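Side-chain contacts in post-proline cleaving enzyme (Rickettsia typhi, PDB 4HVT), which probably cleaves peptides on the carboxyl side of proline, as a serine oligopeptidase of the prolyl oligopeptidase family: residues Ile286-Asp291 / Ser321-His326; Ala292-Gln295 / Tyr301-Trp304. All coordinates share one frame; numbering follows the deposited sequence.

Contact 1: Ile286-Asp291 / Ser321-His326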
ATOM      1  N   ILE A 286       3.884 -13.111 -23.806  1.00 11.52           N
ATOM      2  CA  ILE A 286       5.229 -12.664 -23.436  1.00 11.42           C
ATOM      3  C   ILE A 286       6.027 -13.852 -22.864  1.00 11.95           C
ATOM      4  O   ILE A 286       5.516 -14.621 -22.029  1.00 11.81           O
ATOM      5  CB  ILE A 286       5.146 -11.503 -22.411  1.00 10.79           C
ATOM      6  CG1 ILE A 286       4.699 -10.250 -23.121  1.00 10.56           C
ATOM      7  CG2 ILE A 286       6.472 -11.299 -21.698  1.00 10.89           C
ATOM      8  CD1 ILE A 286       4.280  -9.168 -22.192  1.00 10.03           C
ATOM      9  N   ASN A 287       7.245 -14.006 -23.390  1.00 12.64           N
ATOM     10  CA  ASN A 287       8.192 -14.999 -22.955  1.00 13.68           C
ATOM     11  C   ASN A 287       9.218 -14.324 -22.023  1.00 12.86           C
ATOM     12  O   ASN A 287      10.220 -13.722 -22.487  1.00 12.58           O
ATOM     13  CB  ASN A 287       8.882 -15.635 -24.177  1.00 16.17           C
ATOM     14  CG  ASN A 287       9.719 -16.859 -23.798  1.00 19.20           C
ATOM     15  OD1 ASN A 287       9.962 -17.097 -22.627  1.00 20.63           O
ATOM     16  ND2 ASN A 287      10.098 -17.672 -24.794  1.00 22.99           N
ATOM     17  N   MET A 288       8.867 -14.342 -20.731  1.00 11.92           N
ATOM     18  CA  MET A 288       9.754 -13.898 -19.655  1.00 11.82           C
ATOM     19  C   MET A 288       9.552 -14.840 -18.477  1.00 11.74           C
ATOM     20  O   MET A 288       8.558 -15.614 -18.434  1.00 11.81           O
ATOM     21  CB  MET A 288       9.439 -12.443 -19.195  1.00 11.60           C
ATOM     22  CG  MET A 288       9.726 -11.347 -20.237  1.00 11.64           C
ATOM     23  SD  MET A 288      11.497 -11.137 -20.552  1.00 12.09           S
ATOM     24  CE  MET A 288      11.882 -10.229 -19.042  1.00 11.77           C
ATOM     25  N   PRO A 289      10.504 -14.859 -17.546  1.00 11.71           N
ATOM     26  CA  PRO A 289      10.272 -15.683 -16.349  1.00 11.54           C
ATOM     27  C   PRO A 289       8.905 -15.395 -15.722  1.00 11.22           C
ATOM     28  O   PRO A 289       8.493 -14.254 -15.622  1.00 11.40           O
ATOM     29  CB  PRO A 289      11.458 -15.300 -15.428  1.00 11.55           C
ATOM     30  CG  PRO A 289      12.539 -14.866 -16.356  1.00 11.89           C
ATOM     31  CD  PRO A 289      11.770 -14.106 -17.447  1.00 11.73           C
ATOM     32  N   SER A 290       8.194 -16.433 -15.272  1.00 11.30           N
ATOM     33  CA  SER A 290       6.833 -16.262 -14.830  1.00 11.06           C
ATOM     34  C   SER A 290       6.660 -15.374 -13.602  1.00 10.37           C
ATOM     35  O   SER A 290       5.601 -14.793 -13.436  1.00 10.18           O
ATOM     36  CB  SER A 290       6.191 -17.625 -14.552  1.00 11.41           C
ATOM     37  OG  SER A 290       6.844 -18.314 -13.506  1.00 12.37           O
ATOM     38  N   ASP A 291       7.725 -15.203 -12.799  1.00 10.19           N
ATOM     39  CA  ASP A 291       7.681 -14.338 -11.613  1.00  9.93           C
ATOM     40  C   ASP A 291       8.455 -13.050 -11.812  1.00  9.26           C
ATOM     41  O   ASP A 291       8.631 -12.295 -10.859  1.00  9.49           O
ATOM     42  CB  ASP A 291       8.109 -15.055 -10.329  1.00 10.39           C
ATOM     43  CG  ASP A 291       9.477 -15.743 -10.436  1.00 11.01           C
ATOM     44  OD1 ASP A 291      10.142 -15.765 -11.501  1.00 11.23           O
ATOM     45  OD2 ASP A 291       9.919 -16.246  -9.368  1.00 11.62           O
ATOM     46  N   SER A 321      17.721  -8.644  -9.644  1.00 10.24           N
ATOM     47  CA  SER A 321      18.262  -7.847 -10.724  1.00 10.22           C
ATOM     48  C   SER A 321      17.184  -7.172 -11.550  1.00  9.55           C
ATOM     49  O   SER A 321      16.033  -7.617 -11.604  1.00  8.94           O
ATOM     50  CB  SER A 321      19.123  -8.711 -11.685  1.00 10.78           C
ATOM     51  OG  SER A 321      20.201  -9.366 -10.988  1.00 11.55           O
ATOM     52  N   LEU A 322      17.585  -6.075 -12.176  1.00  9.43           N
ATOM     53  CA  LEU A 322      16.742  -5.382 -13.134  1.00  9.27           C
ATOM     54  C   LEU A 322      17.355  -5.542 -14.513  1.00  9.48           C
ATOM     55  O   LEU A 322      18.515  -5.239 -14.717  1.00  9.76           O
ATOM     56  CB  LEU A 322      16.621  -3.902 -12.797  1.00  8.90           C
ATOM     57  CG  LEU A 322      15.488  -3.185 -13.589  1.00  8.84           C
ATOM     58  CD1 LEU A 322      14.112  -3.466 -12.976  1.00  8.50           C
ATOM     59  CD2 LEU A 322      15.740  -1.672 -13.622  1.00  9.10           C
ATOM     60  N   VAL A 323      16.554  -5.999 -15.470  1.00  9.50           N
ATOM     61  CA  VAL A 323      17.005  -6.054 -16.852  1.00  9.70           C
ATOM     62  C   VAL A 323      16.147  -5.130 -17.750  1.00  9.50           C
ATOM     63  O   VAL A 323      15.044  -4.686 -17.338  1.00  8.97           O
ATOM     64  CB  VAL A 323      16.885  -7.495 -17.418  1.00  9.91           C
ATOM     65  CG1 VAL A 323      17.663  -8.520 -16.578  1.00 10.27           C
ATOM     66  CG2 VAL A 323      15.407  -7.901 -17.513  1.00  9.55           C
ATOM     67  N   ALA A 324      16.702  -4.778 -18.915  1.00  9.88           N
ATOM     68  CA  ALA A 324      16.013  -4.009 -19.876  1.00  9.78           C
ATOM     69  C   ALA A 324      16.127  -4.713 -21.190  1.00 10.14           C
ATOM     70  O   ALA A 324      17.128  -5.400 -21.466  1.00 10.75           O
ATOM     71  CB  ALA A 324      16.648  -2.652 -20.004  1.00 10.00           C
ATOM     72  N   LEU A 325      15.090  -4.534 -21.988  1.00 10.08           N
ATOM     73  CA  LEU A 325      15.073  -5.091 -23.354  1.00 10.62           C
ATOM     74  C   LEU A 325      14.112  -4.301 -24.224  1.00 10.24           C
ATOM     75  O   LEU A 325      13.142  -3.689 -23.794  1.00  9.35           O
ATOM     76  CB  LEU A 325      14.703  -6.572 -23.420  1.00 10.90           C
ATOM     77  CG  LEU A 325      13.355  -7.095 -22.926  1.00 10.92           C
ATOM     78  CD1 LEU A 325      13.050  -8.508 -23.393  1.00 11.57           C
ATOM     79  CD2 LEU A 325      13.180  -7.007 -21.375  1.00 10.64           C
ATOM     80  N   HIS A 326      14.354  -4.367 -25.496  1.00 10.84           N
ATOM     81  CA  HIS A 326      13.385  -3.822 -26.456  1.00 11.00           C
ATOM     82  C   HIS A 326      12.066  -4.570 -26.388  1.00 10.71           C
ATOM     83  O   HIS A 326      12.047  -5.814 -26.208  1.00 10.56           O
ATOM     84  CB  HIS A 326      13.907  -3.914 -27.890  1.00 11.86           C
ATOM     85  CG  HIS A 326      13.152  -3.041 -28.845  1.00 12.21           C
ATOM     86  ND1 HIS A 326      12.165  -3.501 -29.694  1.00 12.66           N
ATOM     87  CD2 HIS A 326      13.312  -1.727 -29.141  1.00 12.57           C
ATOM     88  CE1 HIS A 326      11.694  -2.496 -30.408  1.00 12.76           C
ATOM     89  NE2 HIS A 326      12.366  -1.396 -30.078  1.00 12.63           N
TER
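Met288 lowers its thioether onto Leu325 and Val323, and this one side chain carries the loop's whole share of the contact between 286-291 and the strand 322-326. The loop is tied down before the methionine is reached: Ile286 is still bonded through its backbone to Asn271, while the carbonyl of Asn287 accepts from Lys337 NZ. At Met288 the backbone stays well above the sheet, its CA 10.9 Å from that of Leu325, and the interval is filled by the two side chains, which reach toward each other. With CG anti to the carbonyl carbon (chi1 -67°) and further bends at chi2 and chi3, the chain folds back instead of extending, so that SD and CE both lie alongside the leucine. SD meets CD1 of Leu325 at 4.2 Å, and CE approaches CD2 of Leu325 at the same 4.2 Å; the two side chains pass each other in opposite directions. CE also reaches the nearer branch of Val323, CG2, at 4.5 Å. These are loose apolar contacts, and Trp304 touches all three residues, completing the cluster. After Met288 the loop is held by Ser290 OG to Asn268 OD1 and Asp291 OD2 to Ser308 OG. It joins the outermost strand of one blade, 282-285, to the first of the next, 293-298, as blade-to-blade connections do in a beta-propeller, and here Met288 packs it on the third strand.

Contact 2: Ala292-Gln295 / Tyr301-Trp304; sequences ATLQ and YVFW
The first two strands of a four-stranded propeller blade form a beta hairpin here, with Leu294 and Trp304 as an antiparallel non-hydrogen-bonded pair whose side chains share one face of the sheet. The indole lies with one face against strand 293-295, Leu294 CA standing over its centre. Leu294 CB stands 4.1 Å from the centroid of the six-membered ring of Trp304, 12° off the ring normal, a CH-pi contact over the face. The extended first torsion of Leu294 (chi1 179°) carries CD1 toward the pyrrole side, 3.5 Å from Trp304 NE1. The same CD1 lies 3.9 Å from Val302 CB. That methyl group helps to bury NE1, which has no hydrogen-bonding partner in the model. Ala292 works at the far end of the indole: its O lies at the ring edge, 3.7 Å from Trp304 CZ3, and its CB packs on CE3. The backbones are joined by Gln295 N, which donates to Phe303 O (2.8 Å, N-H...O 166°), and by a CA-H...O contact from Trp304 CA to Thr293 O. Gln295 bends back along its own strand, and NE2 donates to Thr293 OG1 at 3.0 Å, in the amide plane but through a bent bond. Strand 322-326 flanks the hairpin beyond 301-305, with Val323 and Leu325 against Trp304, while on the other face Gln295 and Phe303 pack on strand 350-357 of the next blade.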
ATOM      1  N   ALA A 292       8.903 -12.771 -13.043  1.00  8.84           N
ATOM      2  CA  ALA A 292       9.451 -11.439 -13.364  1.00  8.59           C
ATOM      3  C   ALA A 292       8.299 -10.443 -13.524  1.00  8.15           C
ATOM      4  O   ALA A 292       7.205 -10.838 -13.937  1.00  8.03           O
ATOM      5  CB  ALA A 292      10.307 -11.522 -14.603  1.00  8.82           C
ATOM      6  N   THR A 293       8.523  -9.172 -13.152  1.00  7.89           N
ATOM      7  CA  THR A 293       7.499  -8.138 -13.190  1.00  7.81           C
ATOM      8  C   THR A 293       7.932  -6.905 -13.965  1.00  7.74           C
ATOM      9  O   THR A 293       9.084  -6.491 -13.915  1.00  7.64           O
ATOM     10  CB  THR A 293       7.074  -7.719 -11.766  1.00  7.91           C
ATOM     11  OG1 THR A 293       8.225  -7.409 -10.999  1.00  8.43           O
ATOM     12  CG2 THR A 293       6.284  -8.870 -11.119  1.00  8.21           C
ATOM     13  N   LEU A 294       7.004  -6.379 -14.747  1.00  7.77           N
ATOM     14  CA  LEU A 294       7.229  -5.148 -15.473  1.00  7.64           C
ATOM     15  C   LEU A 294       7.274  -3.965 -14.552  1.00  7.65           C
ATOM     16  O   LEU A 294       6.363  -3.708 -13.786  1.00  7.35           O
ATOM     17  CB  LEU A 294       6.113  -4.946 -16.505  1.00  7.84           C
ATOM     18  CG  LEU A 294       6.183  -3.649 -17.356  1.00  7.94           C
ATOM     19  CD1 LEU A 294       7.460  -3.620 -18.240  1.00  8.13           C
ATOM     20  CD2 LEU A 294       4.884  -3.597 -18.184  1.00  8.04           C
ATOM     21  N   GLN A 295       8.342  -3.194 -14.675  1.00  8.19           N
ATOM     22  CA  GLN A 295       8.575  -2.044 -13.777  1.00  8.24           C
ATOM     23  C   GLN A 295       8.509  -0.665 -14.417  1.00  8.32           C
ATOM     24  O   GLN A 295       8.573   0.374 -13.731  1.00  8.28           O
ATOM     25  CB  GLN A 295       9.943  -2.195 -13.094  1.00  8.61           C
ATOM     26  CG  GLN A 295      10.020  -3.417 -12.188  1.00  8.92           C
ATOM     27  CD  GLN A 295       9.089  -3.332 -11.036  1.00  9.13           C
ATOM     28  OE1 GLN A 295       8.805  -2.231 -10.510  1.00  9.66           O
ATOM     29  NE2 GLN A 295       8.536  -4.463 -10.632  1.00  9.31           N
ATOM     30  N   TYR A 301      11.885   0.536 -24.934  1.00 10.45           N
ATOM     31  CA  TYR A 301      12.496  -0.451 -24.048  1.00 10.25           C
ATOM     32  C   TYR A 301      11.664  -0.624 -22.768  1.00  9.59           C
ATOM     33  O   TYR A 301      11.088   0.375 -22.314  1.00  9.33           O
ATOM     34  CB  TYR A 301      13.925  -0.028 -23.688  1.00 10.72           C
ATOM     35  CG  TYR A 301      14.831  -0.134 -24.887  1.00 11.69           C
ATOM     36  CD1 TYR A 301      14.785   0.820 -25.896  1.00 12.17           C
ATOM     37  CD2 TYR A 301      15.642  -1.236 -25.064  1.00 12.33           C
ATOM     38  CE1 TYR A 301      15.537   0.699 -27.030  1.00 13.08           C
ATOM     39  CE2 TYR A 301      16.415  -1.351 -26.194  1.00 13.09           C
ATOM     40  CZ  TYR A 301      16.335  -0.398 -27.181  1.00 13.51           C
ATOM     41  OH  TYR A 301      17.058  -0.525 -28.342  1.00 14.94           O
ATOM     42  N   VAL A 302      11.655  -1.807 -22.176  1.00  9.16           N
ATOM     43  CA  VAL A 302      10.911  -2.142 -20.994  1.00  8.85           C
ATOM     44  C   VAL A 302      11.844  -2.709 -19.949  1.00  8.91           C
ATOM     45  O   VAL A 302      12.858  -3.299 -20.290  1.00  9.48           O
ATOM     46  CB  VAL A 302       9.759  -3.143 -21.294  1.00  8.58           C
ATOM     47  CG1 VAL A 302       8.627  -2.466 -22.058  1.00  8.55           C
ATOM     48  CG2 VAL A 302      10.283  -4.294 -22.078  1.00  8.78           C
ATOM     49  N   PHE A 303      11.548  -2.410 -18.689  1.00  8.48           N
ATOM     50  CA  PHE A 303      12.359  -2.815 -17.540  1.00  8.60           C
ATOM     51  C   PHE A 303      11.649  -3.853 -16.745  1.00  8.33           C
ATOM     52  O   PHE A 303      10.494  -3.653 -16.371  1.00  8.08           O
ATOM     53  CB  PHE A 303      12.618  -1.624 -16.628  1.00  8.82           C
ATOM     54  CG  PHE A 303      13.267  -0.451 -17.330  1.00  9.24           C
ATOM     55  CD1 PHE A 303      14.543  -0.560 -17.741  1.00  9.90           C
ATOM     56  CD2 PHE A 303      12.564   0.713 -17.624  1.00  9.60           C
ATOM     57  CE1 PHE A 303      15.179   0.450 -18.415  1.00 10.26           C
ATOM     58  CE2 PHE A 303      13.186   1.724 -18.320  1.00 10.14           C
ATOM     59  CZ  PHE A 303      14.482   1.571 -18.758  1.00 10.34           C
ATOM     60  N   TRP A 304      12.352  -4.940 -16.376  1.00  8.46           N
ATOM     61  CA  TRP A 304      11.768  -6.064 -15.702  1.00  8.24           C
ATOM     62  C   TRP A 304      12.627  -6.431 -14.496  1.00  8.35           C
ATOM     63  O   TRP A 304      13.868  -6.507 -14.565  1.00  8.37           O
ATOM     64  CB  TRP A 304      11.639  -7.262 -16.633  1.00  8.44           C
ATOM     65  CG  TRP A 304      10.571  -7.103 -17.660  1.00  8.28           C
ATOM     66  CD1 TRP A 304      10.596  -6.258 -18.729  1.00  8.26           C
ATOM     67  CD2 TRP A 304       9.286  -7.777 -17.720  1.00  8.16           C
ATOM     68  NE1 TRP A 304       9.395  -6.327 -19.435  1.00  8.19           N
ATOM     69  CE2 TRP A 304       8.589  -7.272 -18.841  1.00  7.99           C
ATOM     70  CE3 TRP A 304       8.651  -8.758 -16.907  1.00  8.07           C
ATOM     71  CZ2 TRP A 304       7.311  -7.730 -19.201  1.00  8.03           C
ATOM     72  CZ3 TRP A 304       7.395  -9.193 -17.267  1.00  8.07           C
ATOM     73  CH2 TRP A 304       6.746  -8.705 -18.426  1.00  8.01           C
TER

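The two contacts have centres about 6 Å apart, at one blade of the N-terminal propeller and the connection that enters it, and contact 2 is nested within the chain segment that contact 1 closes. Along the chain the connecting loop 286-291 comes first, then the hairpin 292-295 / 301-304, and finally strand 322-326, the third of the sheet. Strands 301-305 and 322-326 are neighbours, probably hydrogen-bonded from Trp304 N to Val323 O and from Val302 N to Leu325 O, both at 2.9 Å. Trp304 belongs to both environments. The incoming connection and the first three strands of the blade thus share one apolar layer on the face that carries Leu294 and Trp304.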